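Local structure of MutT/nudix family protein (Streptococcus pneumoniae, 4HFQ) at residues Thr19-Thr24 against Phe28-Tyr33; Asp91-Pro96 against Asp165-Ala170; Ser105-Ile110 against Ala122-Leu127; Asp132-Arg135 against Lys141-Thr144. The protein acts as a Nudix-family UDP-X diphosphatase, hydrolysing nucleotide precursors of peptidoglycan biosynthesis. One frame throughout, in Å; residues are numbered along the deposited sequence. Where two conformers were deposited one is given.

Contact 1: Thr19-Thr24 against Phe28-Tyr33; sequences TGLTFT and FDRERY
Asp29, Arg30 and Tyr33 meet Gly20, Leu21 and Thr24 in an antiparallel helical hairpin: the axes of 19-23 and 28-33 approach to 8.9 Å, with their directions 155° apart. Asp29 comes first, its CB 3.3 Å from Thr24 OG1. Thr24 OG1 bonds to Asp29 OD2 of the second subunit, and Asp29 OD1 to the Tyr33 hydroxyl of the second subunit. Arg30 follows, its chain extended from CG to NE with CG anti to the backbone N (chi1 174°), which carries the guanidinium past Leu21, NH1 lying 4.0 Å from Leu21 CD2. A water at the guanidinium edge accepts from Arg30 NH1 and donates to Leu21 O, bridging the helices. Within its own helix, Arg32 NH1 forms a salt bridge to Asp29 OD1 from above the carboxylate plane, while Arg32 also packs on Tyr33 of the second subunit. Tyr33 ends the walk, its CB 3.7 Å from Leu21 CD2. Its ring lies over Gly20 in a CH-pi contact: Gly20 CA stands 3.5 Å from the Tyr33 ring centroid, 16° off the normal, while Thr24 CB sits at the ring edge, 4.0 Å from Tyr33 CE2.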
loop_
_atom_site.group_PDB
_atom_site.type_symbol
_atom_site.label_atom_id
_atom_site.label_comp_id
_atom_site.label_asym_id
_atom_site.label_seq_id
_atom_site.Cartn_x
_atom_site.Cartn_y
_atom_site.Cartn_z
ATOM N N THR A 19 2.249 -12.731 7.112
ATOM C CA THR A 19 2.916 -13.302 5.947
ATOM C C THR A 19 3.503 -14.674 6.301
ATOM O O THR A 19 3.371 -15.625 5.519
ATOM C CB THR A 19 3.999 -12.335 5.442
ATOM O OG1 THR A 19 3.388 -11.084 5.115
ATOM C CG2 THR A 19 4.702 -12.876 4.209
ATOM N N GLY A 20 4.100 -14.789 7.491
ATOM C CA GLY A 20 4.595 -16.088 7.967
ATOM C C GLY A 20 3.472 -17.118 8.066
ATOM O O GLY A 20 3.637 -18.246 7.610
ATOM N N LEU A 21 2.325 -16.737 8.614
ATOM C CA LEU A 21 1.226 -17.697 8.726
ATOM C C LEU A 21 0.744 -18.177 7.374
ATOM O O LEU A 21 0.419 -19.358 7.209
ATOM C CB LEU A 21 0.093 -17.112 9.549
ATOM C CG LEU A 21 0.432 -16.988 11.029
ATOM C CD1 LEU A 21 -0.577 -16.089 11.736
ATOM C CD2 LEU A 21 0.522 -18.372 11.673
ATOM N N THR A 22 0.678 -17.264 6.404
ATOM C CA THR A 22 0.221 -17.646 5.072
ATOM C C THR A 22 1.210 -18.520 4.330
ATOM O O THR A 22 0.813 -19.470 3.654
ATOM C CB THR A 22 -0.149 -16.386 4.276
ATOM O OG1 THR A 22 -1.319 -15.837 4.879
ATOM C CG2 THR A 22 -0.451 -16.703 2.796
ATOM N N PHE A 23 2.503 -18.249 4.485
ATOM C CA PHE A 23 3.505 -18.867 3.625
ATOM C C PHE A 23 4.319 -19.993 4.219
ATOM O O PHE A 23 4.906 -20.774 3.465
ATOM C CB PHE A 23 4.453 -17.815 3.056
ATOM C CG PHE A 23 3.825 -16.976 1.987
ATOM C CD1 PHE A 23 3.680 -17.484 0.707
ATOM C CD2 PHE A 23 3.322 -15.713 2.272
ATOM C CE1 PHE A 23 3.087 -16.722 -0.288
ATOM C CE2 PHE A 23 2.718 -14.949 1.285
ATOM C CZ PHE A 23 2.603 -15.457 0.000
ATOM N N THR A 24 4.400 -20.105 5.540
ATOM C CA THR A 24 5.225 -21.181 6.092
ATOM C C THR A 24 4.600 -22.557 5.867
ATOM O O THR A 24 3.379 -22.692 5.809
ATOM C CB THR A 24 5.552 -20.982 7.583
ATOM O OG1 THR A 24 6.583 -21.907 7.933
ATOM C CG2 THR A 24 4.352 -21.247 8.476
ATOM N N PHE A 28 5.981 -26.046 13.388
ATOM C CA PHE A 28 6.607 -25.331 14.493
ATOM C C PHE A 28 6.805 -23.862 14.151
ATOM O O PHE A 28 6.638 -23.023 15.021
ATOM C CB PHE A 28 7.922 -25.981 14.933
ATOM C CG PHE A 28 7.753 -27.379 15.468
ATOM C CD1 PHE A 28 7.833 -28.471 14.607
ATOM C CD2 PHE A 28 7.520 -27.605 16.818
ATOM C CE1 PHE A 28 7.683 -29.766 15.086
ATOM C CE2 PHE A 28 7.373 -28.908 17.308
ATOM C CZ PHE A 28 7.451 -29.981 16.437
ATOM N N ASP A 29 7.101 -23.558 12.891
ATOM C CA ASP A 29 7.132 -22.149 12.457
ATOM C C ASP A 29 5.735 -21.529 12.549
ATOM O O ASP A 29 5.583 -20.423 13.040
ATOM C CB ASP A 29 7.687 -22.018 11.043
ATOM C CG ASP A 29 9.198 -22.153 10.997
ATOM O OD1 ASP A 29 9.883 -21.469 11.794
ATOM O OD2 ASP A 29 9.700 -22.920 10.151
ATOM N N ARG A 30 4.707 -22.279 12.137
ATOM C CA ARG A 30 3.325 -21.781 12.271
ATOM C C ARG A 30 3.053 -21.392 13.729
ATOM O O ARG A 30 2.539 -20.311 13.999
ATOM C CB ARG A 30 2.315 -22.829 11.802
ATOM C CG ARG A 30 0.878 -22.414 12.054
ATOM C CD ARG A 30 -0.094 -23.348 11.340
ATOM N NE ARG A 30 -1.465 -22.940 11.632
ATOM C CZ ARG A 30 -2.116 -21.960 10.993
ATOM N NH1 ARG A 30 -1.561 -21.317 9.982
ATOM N NH2 ARG A 30 -3.354 -21.656 11.360
ATOM N N GLU A 31 3.409 -22.272 14.662
ATOM C CA GLU A 31 3.183 -22.008 16.071
ATOM C C GLU A 31 3.934 -20.773 16.543
ATOM O O GLU A 31 3.408 -19.995 17.315
ATOM C CB GLU A 31 3.620 -23.200 16.898
ATOM C CG GLU A 31 3.305 -23.037 18.366
ATOM C CD GLU A 31 3.668 -24.271 19.160
ATOM O OE1 GLU A 31 4.672 -24.933 18.810
ATOM O OE2 GLU A 31 2.941 -24.580 20.129
ATOM N N ARG A 32 5.164 -20.600 16.065
ATOM C CA ARG A 32 5.952 -19.398 16.397
ATOM C C ARG A 32 5.232 -18.123 15.954
ATOM O O ARG A 32 5.114 -17.179 16.746
ATOM C CB ARG A 32 7.345 -19.443 15.783
ATOM C CG ARG A 32 8.273 -20.448 16.418
ATOM C CD ARG A 32 9.584 -20.564 15.629
ATOM N NE ARG A 32 10.204 -21.724 16.186
ATOM C CZ ARG A 32 10.548 -22.821 15.537
ATOM N NH1 ARG A 32 10.536 -22.895 14.199
ATOM N NH2 ARG A 32 11.041 -23.793 16.262
ATOM N N TYR A 33 4.739 -18.095 14.710
ATOM C CA TYR A 33 4.009 -16.924 14.251
ATOM C C TYR A 33 2.720 -16.722 15.045
ATOM O O TYR A 33 2.366 -15.591 15.347
ATOM C CB TYR A 33 3.726 -16.983 12.752
ATOM C CG TYR A 33 4.951 -16.981 11.864
ATOM C CD1 TYR A 33 5.845 -15.896 11.865
ATOM C CD2 TYR A 33 5.186 -18.026 10.983
ATOM C CE1 TYR A 33 6.963 -15.886 11.033
ATOM C CE2 TYR A 33 6.306 -18.035 10.163
ATOM C CZ TYR A 33 7.169 -16.955 10.171
ATOM O OH TYR A 33 8.262 -16.945 9.322
HETATM O O HOH W 1 1.037 -21.326 8.881
#

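Contact 2: Asp91-Pro96 against Asp165-Ala170; sequences DSWALP and DLQFFA. With PEG (di(hydroxyethyl)ether), chain R.
Trp93 and Leu166 mark the nearest backbone approach, at 8.8 Å between CA atoms, which is too wide for paired strands: in the mixed sheet of the Nudix domain, strand 81-87 runs between the two segments and pairs with both strands, and the side chains bridge the gap. Nearly all of the contact is made by the indole of Trp93. Its CG lies anti to the carbonyl carbon (chi1 -64°), which sends the six-membered ring across to Asp165, Gln167 and Phe169. Phe169 meets it in a T-shaped stack, the phenyl edge against one indole face, with centroids 5.0 Å apart and planes at 71°; the closest atoms are Trp93 CE3 and Phe169 CE1, at 3.8 Å. At the far rim of the indole, Trp93 CH2 lies 3.6 Å from Asp165 OD2, near the ring plane, and 3.7 Å from Gln167 NE2. These two polar groups are tied to each other, since Gln167 NE2 donates to Asp165 OD2 over 2.8 Å, which restricts the rotation of the amide. A di(hydroxyethyl)ether molecule, probably from the crystallisation liquor, lies alongside. Its O1 accepts from Trp93 NE1 in the indole plane, at 3.0 Å; its O4 takes a weak bond from Gln167 NE2, and Asn176 also holds it. The contact therefore combines aromatic edges flanked by N-H donors, chemistry that suits a small polyether, although this says nothing firm about the natural substrate.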
loop_
_atom_site.group_PDB
_atom_site.type_symbol
_atom_site.label_atom_id
_atom_site.label_comp_id
_atom_site.label_asym_id
_atom_site.label_seq_id
_atom_site.Cartn_x
_atom_site.Cartn_y
_atom_site.Cartn_z
ATOM N N ASP A 91 -18.307 15.772 11.981
ATOM C CA ASP A 91 -18.222 17.223 11.932
ATOM C C ASP A 91 -17.221 17.743 10.903
ATOM O O ASP A 91 -17.139 18.946 10.664
ATOM C CB ASP A 91 -17.889 17.774 13.319
ATOM C CG ASP A 91 -16.461 17.478 13.749
ATOM O OD1 ASP A 91 -15.948 16.366 13.502
ATOM O OD2 ASP A 91 -15.831 18.370 14.352
ATOM N N SER A 92 -16.470 16.833 10.283
ATOM C CA SER A 92 -15.368 17.235 9.418
ATOM C C SER A 92 -15.528 16.740 7.978
ATOM O O SER A 92 -16.390 15.911 7.690
ATOM C CB SER A 92 -14.038 16.766 9.998
ATOM O OG SER A 92 -14.077 15.374 10.166
ATOM N N TRP A 93 -14.670 17.246 7.101
ATOM C CA TRP A 93 -14.881 17.157 5.669
ATOM C C TRP A 93 -13.749 16.429 5.014
ATOM O O TRP A 93 -12.608 16.507 5.464
ATOM C CB TRP A 93 -14.947 18.570 5.096
ATOM C CG TRP A 93 -16.127 19.368 5.607
ATOM C CD1 TRP A 93 -16.243 20.042 6.819
ATOM C CD2 TRP A 93 -17.381 19.606 4.902
ATOM N NE1 TRP A 93 -17.474 20.648 6.915
ATOM C CE2 TRP A 93 -18.198 20.439 5.790
ATOM C CE3 TRP A 93 -17.884 19.236 3.665
ATOM C CZ2 TRP A 93 -19.466 20.860 5.425
ATOM C CZ3 TRP A 93 -19.171 19.655 3.314
ATOM C CH2 TRP A 93 -19.936 20.459 4.177
ATOM N N ALA A 94 -14.051 15.762 3.898
ATOM C CA ALA A 94 -12.996 15.091 3.107
ATOM C C ALA A 94 -13.360 15.081 1.640
ATOM O O ALA A 94 -14.502 15.345 1.264
ATOM C CB ALA A 94 -12.769 13.660 3.594
ATOM N N LEU A 95 -12.386 14.731 0.793
ATOM C CA LEU A 95 -12.683 14.496 -0.624
ATOM C C LEU A 95 -13.570 13.255 -0.719
ATOM O O LEU A 95 -13.394 12.315 0.083
ATOM C CB LEU A 95 -11.400 14.226 -1.423
ATOM C CG LEU A 95 -10.303 15.288 -1.410
ATOM C CD1 LEU A 95 -9.046 14.761 -2.082
ATOM C CD2 LEU A 95 -10.768 16.536 -2.147
ATOM N N PRO A 96 -14.521 13.218 -1.672
ATOM C CA PRO A 96 -15.313 12.000 -1.860
ATOM C C PRO A 96 -14.401 10.799 -2.117
ATOM O O PRO A 96 -13.338 10.941 -2.708
ATOM C CB PRO A 96 -16.166 12.308 -3.102
ATOM C CG PRO A 96 -16.256 13.808 -3.118
ATOM C CD PRO A 96 -14.910 14.277 -2.624
ATOM N N ASP A 165 -23.654 16.298 3.925
ATOM C CA ASP A 165 -23.544 17.549 3.179
ATOM C C ASP A 165 -22.432 17.479 2.151
ATOM O O ASP A 165 -21.500 16.673 2.276
ATOM C CB ASP A 165 -23.325 18.732 4.145
ATOM C CG ASP A 165 -23.764 20.083 3.562
ATOM O OD1 ASP A 165 -24.369 20.135 2.476
ATOM O OD2 ASP A 165 -23.473 21.110 4.217
ATOM N N LEU A 166 -22.574 18.303 1.122
ATOM C CA LEU A 166 -21.603 18.466 0.070
ATOM C C LEU A 166 -21.518 19.944 -0.235
ATOM O O LEU A 166 -22.546 20.599 -0.490
ATOM C CB LEU A 166 -22.033 17.684 -1.177
ATOM C CG LEU A 166 -21.139 17.767 -2.426
ATOM C CD1 LEU A 166 -21.344 16.542 -3.299
ATOM C CD2 LEU A 166 -21.401 19.041 -3.232
ATOM N N GLN A 167 -20.307 20.471 -0.212
ATOM C CA GLN A 167 -20.077 21.866 -0.581
ATOM C C GLN A 167 -18.771 22.021 -1.334
ATOM O O GLN A 167 -17.892 21.132 -1.279
ATOM C CB GLN A 167 -20.055 22.778 0.653
ATOM C CG GLN A 167 -21.365 22.861 1.426
ATOM C CD GLN A 167 -21.276 23.743 2.658
ATOM O OE1 GLN A 167 -20.478 24.687 2.716
ATOM N NE2 GLN A 167 -22.093 23.430 3.662
ATOM N N PHE A 168 -18.625 23.154 -2.014
ATOM C CA PHE A 168 -17.384 23.541 -2.664
ATOM C C PHE A 168 -16.683 24.619 -1.847
ATOM O O PHE A 168 -17.322 25.575 -1.362
ATOM C CB PHE A 168 -17.642 24.011 -4.098
ATOM C CG PHE A 168 -17.931 22.883 -5.052
ATOM C CD1 PHE A 168 -19.182 22.288 -5.102
ATOM C CD2 PHE A 168 -16.924 22.388 -5.874
ATOM C CE1 PHE A 168 -19.425 21.225 -5.963
ATOM C CE2 PHE A 168 -17.160 21.343 -6.742
ATOM C CZ PHE A 168 -18.412 20.750 -6.788
ATOM N N PHE A 169 -15.365 24.473 -1.701
ATOM C CA PHE A 169 -14.561 25.368 -0.856
ATOM C C PHE A 169 -13.369 25.932 -1.601
ATOM O O PHE A 169 -12.692 25.218 -2.350
ATOM C CB PHE A 169 -14.056 24.622 0.384
ATOM C CG PHE A 169 -15.143 24.128 1.281
ATOM C CD1 PHE A 169 -15.731 22.886 1.067
ATOM C CD2 PHE A 169 -15.573 24.897 2.363
ATOM C CE1 PHE A 169 -16.724 22.416 1.917
ATOM C CE2 PHE A 169 -16.578 24.435 3.205
ATOM C CZ PHE A 169 -17.156 23.187 2.986
ATOM N N ALA A 170 -13.085 27.215 -1.385
ATOM C CA ALA A 170 -11.859 27.799 -1.902
ATOM C C ALA A 170 -10.640 27.154 -1.254
ATOM O O ALA A 170 -10.698 26.759 -0.095
ATOM C CB ALA A 170 -11.840 29.308 -1.681
HETATM C C1 PEG R . -17.647 23.529 8.827
HETATM O O1 PEG R . -17.538 22.231 9.425
HETATM C C2 PEG R . -18.880 23.589 7.932
HETATM O O2 PEG R . -18.669 24.582 6.926
HETATM C C3 PEG R . -19.683 24.553 5.921
HETATM C C4 PEG R . -20.528 25.819 5.988
HETATM O O4 PEG R . -21.852 25.474 6.417
#

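Contact 3: Ser105-Ile110 against Ala122-Leu127; sequences SPTENI and AKVERL
Ser105 O, in the helical turn that presents Thr107 and Ile110 to Val124, accepts from Asn109 N at 2.8 Å and, weakly, from Asn109 ND2. Ser105 N donates to Glu108 OE1 at 2.9 Å, nearly straight at 169°, from above the plane of the carboxylate. The reciprocal bond, Glu108 N to Ser105 OG at 3.0 Å, completes a capping box, with Ser105 as N-cap of helix 106-118. The capping box holds the start of the helix, and what crosses to strand 120-132 is apolar. Val124 is the strand's contribution: its CB points at the helix, with CG1 anti to the backbone N (chi1 173°), and this leaves CG2 to do the closer touching. Val124 CG2 packs 3.7 Å from Ile110 CG2 and 4.0 Å from Thr107 CB, so one methyl group meets residues from successive turns. Val124 CG1 reaches Thr107 CG2 more loosely, at 4.2 Å. The ethyl arm of Ile110 leads away from the strand, and only its CG2 branch takes part. Just past Val124, Glu125 and Arg126 both face Gly149, a classic beta bulge in the strand. Helix 106-118 carries a sequence consistent with much of the Nudix box and lies against the mixed sheet. Val124 also touches Phe148 of strand 143-153 and Leu111 further along the helix, Ile110 rests on Val72 and Ala74 of strand 69-78, and Thr107 meets Leu202 of the second subunit.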
loop_
_atom_site.group_PDB
_atom_site.type_symbol
_atom_site.label_atom_id
_atom_site.label_comp_id
_atom_site.label_asym_id
_atom_site.label_seq_id
_atom_site.Cartn_x
_atom_site.Cartn_y
_atom_site.Cartn_z
ATOM N N SER A 105 -12.363 -1.934 -10.736
ATOM C CA SER A 105 -11.020 -1.394 -11.029
ATOM C C SER A 105 -10.800 -0.115 -10.210
ATOM O O SER A 105 -11.709 0.366 -9.550
ATOM C CB SER A 105 -10.902 -1.079 -12.517
ATOM O OG SER A 105 -11.580 0.150 -12.792
ATOM N N PRO A 106 -9.582 0.444 -10.228
ATOM C CA PRO A 106 -9.393 1.640 -9.418
ATOM C C PRO A 106 -10.255 2.809 -9.893
ATOM O O PRO A 106 -10.869 3.461 -9.055
ATOM C CB PRO A 106 -7.887 1.924 -9.565
ATOM C CG PRO A 106 -7.300 0.536 -9.748
ATOM C CD PRO A 106 -8.294 -0.160 -10.636
ATOM N N THR A 107 -10.354 3.015 -11.204
ATOM C CA THR A 107 -11.221 4.100 -11.669
ATOM C C THR A 107 -12.695 3.767 -11.440
ATOM O O THR A 107 -13.483 4.647 -11.098
ATOM C CB THR A 107 -10.961 4.512 -13.128
ATOM O OG1 THR A 107 -11.301 3.435 -14.013
ATOM C CG2 THR A 107 -9.507 4.961 -13.334
ATOM N N GLU A 108 -13.080 2.501 -11.620
ATOM C CA GLU A 108 -14.471 2.118 -11.365
ATOM C C GLU A 108 -14.826 2.354 -9.902
ATOM O O GLU A 108 -15.929 2.806 -9.582
ATOM C CB GLU A 108 -14.725 0.665 -11.744
ATOM C CG GLU A 108 -14.762 0.443 -13.241
ATOM C CD GLU A 108 -14.576 -1.004 -13.644
ATOM O OE1 GLU A 108 -14.419 -1.901 -12.776
ATOM O OE2 GLU A 108 -14.572 -1.241 -14.885
ATOM N N ASN A 109 -13.890 2.079 -9.000
ATOM C CA ASN A 109 -14.118 2.323 -7.583
ATOM C C ASN A 109 -14.381 3.792 -7.285
ATOM O O ASN A 109 -15.338 4.107 -6.579
ATOM C CB ASN A 109 -12.929 1.812 -6.764
ATOM C CG ASN A 109 -13.159 0.421 -6.213
ATOM O OD1 ASN A 109 -14.129 0.195 -5.514
ATOM N ND2 ASN A 109 -12.252 -0.517 -6.511
ATOM N N ILE A 110 -13.583 4.702 -7.844
ATOM C CA ILE A 110 -13.812 6.110 -7.525
ATOM C C ILE A 110 -15.113 6.608 -8.150
ATOM O O ILE A 110 -15.823 7.377 -7.520
ATOM C CB ILE A 110 -12.600 7.046 -7.809
ATOM C CG1 ILE A 110 -12.806 8.408 -7.124
ATOM C CG2 ILE A 110 -12.349 7.246 -9.303
ATOM C CD1 ILE A 110 -13.149 8.341 -5.644
ATOM N N ALA A 122 -19.773 10.792 -13.154
ATOM C CA ALA A 122 -18.525 11.527 -13.286
ATOM C C ALA A 122 -17.613 10.902 -14.324
ATOM O O ALA A 122 -17.890 9.818 -14.828
ATOM C CB ALA A 122 -17.799 11.585 -11.937
ATOM N N LYS A 123 -16.527 11.608 -14.627
ATOM C CA LYS A 123 -15.475 11.174 -15.529
ATOM C C LYS A 123 -14.177 11.260 -14.729
ATOM O O LYS A 123 -13.992 12.219 -13.981
ATOM C CB LYS A 123 -15.409 12.129 -16.727
ATOM C CG LYS A 123 -14.155 12.030 -17.575
ATOM C CD LYS A 123 -14.144 13.087 -18.671
ATOM C CE LYS A 123 -12.745 13.271 -19.239
ATOM N NZ LYS A 123 -12.112 11.985 -19.638
ATOM N N VAL A 124 -13.309 10.256 -14.868
ATOM C CA VAL A 124 -11.928 10.343 -14.368
ATOM C C VAL A 124 -11.075 10.970 -15.451
ATOM O O VAL A 124 -10.990 10.454 -16.567
ATOM C CB VAL A 124 -11.344 8.964 -13.980
ATOM C CG1 VAL A 124 -9.858 9.087 -13.637
ATOM C CG2 VAL A 124 -12.153 8.365 -12.838
ATOM N N GLU A 125 -10.429 12.078 -15.103
ATOM C CA GLU A 125 -9.562 12.794 -16.029
ATOM C C GLU A 125 -8.087 12.401 -15.918
ATOM O O GLU A 125 -7.407 12.289 -16.932
ATOM C CB GLU A 125 -9.734 14.308 -15.855
ATOM C CG GLU A 125 -11.168 14.771 -16.109
ATOM C CD GLU A 125 -11.393 16.253 -15.834
ATOM O OE1 GLU A 125 -11.096 16.721 -14.712
ATOM O OE2 GLU A 125 -11.920 16.954 -16.739
ATOM N N ARG A 126 -7.589 12.211 -14.694
ATOM C CA ARG A 126 -6.185 11.822 -14.501
ATOM C C ARG A 126 -5.980 11.398 -13.061
ATOM O O ARG A 126 -6.820 11.654 -12.202
ATOM C CB ARG A 126 -5.224 12.969 -14.869
ATOM C CG ARG A 126 -5.361 14.190 -13.972
ATOM C CD ARG A 126 -4.425 15.331 -14.373
ATOM N NE ARG A 126 -3.034 15.042 -14.024
ATOM C CZ ARG A 126 -2.141 15.961 -13.651
ATOM N NH1 ARG A 126 -2.492 17.237 -13.535
ATOM N NH2 ARG A 126 -0.903 15.590 -13.372
ATOM N N LEU A 127 -4.855 10.744 -12.809
ATOM C CA LEU A 127 -4.425 10.458 -11.448
ATOM C C LEU A 127 -3.509 11.599 -11.009
ATOM O O LEU A 127 -2.502 11.878 -11.682
ATOM C CB LEU A 127 -3.692 9.115 -11.396
ATOM C CG LEU A 127 -3.088 8.675 -10.057
ATOM C CD1 LEU A 127 -4.175 8.501 -9.012
ATOM C CD2 LEU A 127 -2.331 7.372 -10.271
#

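Contact 4: Asp132-Arg135 against Lys141-Thr144; sequences DTNR and KQYT
Backbone pairing joins Asp132 and Thr133 to Tyr143 and Thr144 where strand 120-132 of the Nudix domain gives way to the short helix 133-136. Asp132 and Thr144 form an antiparallel non-hydrogen-bonded pair, with CA atoms 5.3 Å apart, and beyond it Thr133 N donates to Tyr143 O at 3.2 Å. Side-chain bonds then take over. Tyr143 N donates to Thr133 OG1 at 2.9 Å; the hydroxyl, set between the backbone N and carbonyl carbon (chi1 59°), accepts this N-H where a continuing strand would offer its own carbonyl. Asp132 OD1 receives two donors from opposite faces of its carboxylate: Gln142 NE2 at 2.9 Å, on the syn side but tilted 35° out of the plane, and Asn134 N at 3.0 Å, the bond that makes Asp132 the helix N-cap. Packing adds to this: the Asn134 and Gln142 amides stack with planes 14° apart, and Thr133 CG2 touches Tyr143 CB at 3.7 Å. Asn134 ND2 is hydrogen-bonded to Gln11 OE1, and Gln142 OE1 accepts from Gly103 of the second subunit. Among the waters, one lies between Tyr143 O and, weakly, Asp132 OD1, and another sits among Thr133 OG1, Asn134 OD1 and Lys141 O. Chemically, one hydroxyl acceptor extends the backbone pairing by a step, and the two grips on OD1 probably restrict the carboxylate's rotation while tying the cap to a glutamine that faces the dimer partner.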
loop_
_atom_site.group_PDB
_atom_site.type_symbol
_atom_site.label_atom_id
_atom_site.label_comp_id
_atom_site.label_asym_id
_atom_site.label_seq_id
_atom_site.Cartn_x
_atom_site.Cartn_y
_atom_site.Cartn_z
ATOM N N ASP A 132 1.054 7.949 0.560
ATOM C CA ASP A 132 1.257 6.947 1.611
ATOM C C ASP A 132 0.632 7.487 2.890
ATOM O O ASP A 132 1.127 8.489 3.449
ATOM C CB ASP A 132 2.762 6.715 1.797
ATOM C CG ASP A 132 3.093 5.699 2.875
ATOM O OD1 ASP A 132 2.196 5.050 3.447
ATOM O OD2 ASP A 132 4.302 5.583 3.136
ATOM N N THR A 133 -0.411 6.829 3.402
ATOM C CA THR A 133 -1.015 7.329 4.654
ATOM C C THR A 133 -0.071 7.277 5.837
ATOM O O THR A 133 -0.221 8.052 6.789
ATOM C CB THR A 133 -2.330 6.632 5.025
ATOM O OG1 THR A 133 -2.092 5.221 5.182
ATOM C CG2 THR A 133 -3.399 6.870 3.980
ATOM N N ASN A 134 0.929 6.406 5.790
ATOM C CA ASN A 134 1.902 6.386 6.892
ATOM C C ASN A 134 2.671 7.683 6.978
ATOM O O ASN A 134 3.119 8.054 8.067
ATOM C CB ASN A 134 2.869 5.202 6.781
ATOM C CG ASN A 134 2.317 3.931 7.382
ATOM O OD1 ASN A 134 1.125 3.768 7.597
ATOM N ND2 ASN A 134 3.215 2.974 7.628
ATOM N N ARG A 135 2.813 8.382 5.851
ATOM C CA ARG A 135 3.479 9.690 5.826
ATOM C C ARG A 135 2.569 10.825 6.281
ATOM O O ARG A 135 2.978 11.656 7.103
ATOM C CB ARG A 135 4.023 9.976 4.421
ATOM C CG ARG A 135 4.617 11.379 4.254
ATOM C CD ARG A 135 5.308 11.516 2.903
ATOM N NE ARG A 135 6.472 10.643 2.791
ATOM C CZ ARG A 135 7.697 10.972 3.183
ATOM N NH1 ARG A 135 7.933 12.167 3.709
ATOM N NH2 ARG A 135 8.693 10.108 3.071
ATOM N N LYS A 141 -3.930 0.930 9.800
ATOM C CA LYS A 141 -3.647 0.338 8.499
ATOM C C LYS A 141 -2.910 1.323 7.632
ATOM O O LYS A 141 -3.204 2.520 7.637
ATOM C CB LYS A 141 -4.925 -0.098 7.776
ATOM C CG LYS A 141 -5.692 -1.244 8.435
ATOM C CD LYS A 141 -4.882 -2.534 8.472
ATOM C CE LYS A 141 -5.693 -3.752 8.920
ATOM N NZ LYS A 141 -6.061 -3.721 10.373
ATOM N N GLN A 142 -1.976 0.805 6.834
ATOM C CA GLN A 142 -1.348 1.588 5.772
ATOM C C GLN A 142 -2.166 1.501 4.493
ATOM O O GLN A 142 -2.507 0.404 4.051
ATOM C CB GLN A 142 0.066 1.081 5.527
ATOM C CG GLN A 142 0.825 1.901 4.494
ATOM C CD GLN A 142 2.230 1.419 4.288
ATOM O OE1 GLN A 142 2.484 0.221 4.419
ATOM N NE2 GLN A 142 3.158 2.328 3.981
ATOM N N TYR A 143 -2.470 2.658 3.898
ATOM C CA TYR A 143 -3.152 2.749 2.616
ATOM C C TYR A 143 -2.283 3.403 1.564
ATOM O O TYR A 143 -1.482 4.294 1.852
ATOM C CB TYR A 143 -4.436 3.585 2.724
ATOM C CG TYR A 143 -5.533 2.941 3.532
ATOM C CD1 TYR A 143 -5.554 3.033 4.920
ATOM C CD2 TYR A 143 -6.575 2.260 2.909
ATOM C CE1 TYR A 143 -6.567 2.430 5.663
ATOM C CE2 TYR A 143 -7.597 1.665 3.641
ATOM C CZ TYR A 143 -7.585 1.760 5.019
ATOM O OH TYR A 143 -8.606 1.145 5.733
ATOM N N THR A 144 -2.452 2.934 0.327
ATOM C CA THR A 144 -2.097 3.720 -0.865
ATOM C C THR A 144 -3.341 4.515 -1.252
ATOM O O THR A 144 -4.362 3.946 -1.654
ATOM C CB THR A 144 -1.664 2.826 -2.051
ATOM O OG1 THR A 144 -2.729 1.934 -2.385
ATOM C CG2 THR A 144 -0.421 1.995 -1.682
HETATM O O HOH W 2 1.177 3.444 1.188
HETATM O O HOH W 3 -1.416 4.663 7.757
#

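Overall arrangement
Contact 1 belongs to the helical N-terminal part and stands apart from the rest, its centre about 44 Å from that of contact 2 and about 25 Å from that of contact 4. Contacts 2, 3 and 4 share the Nudix domain and the same mixed sheet, with centres about 19 to 21 Å apart. Of these, contacts 2 and 3 touch, Pro96 O lying 3.9 Å from Ile110 CD1 as strand 93-99 leads on to helix 106-118, whose Nudix-box-like sequence probably supplies the catalytic metal site, as in the family. Strands 120-132 and 143-153, neighbours in the sheet, join contacts 3 and 4, about 9 Å apart at nearest atoms. Contacts 1, 3 and 4 all reach the second subunit; no other chain touches contact 2.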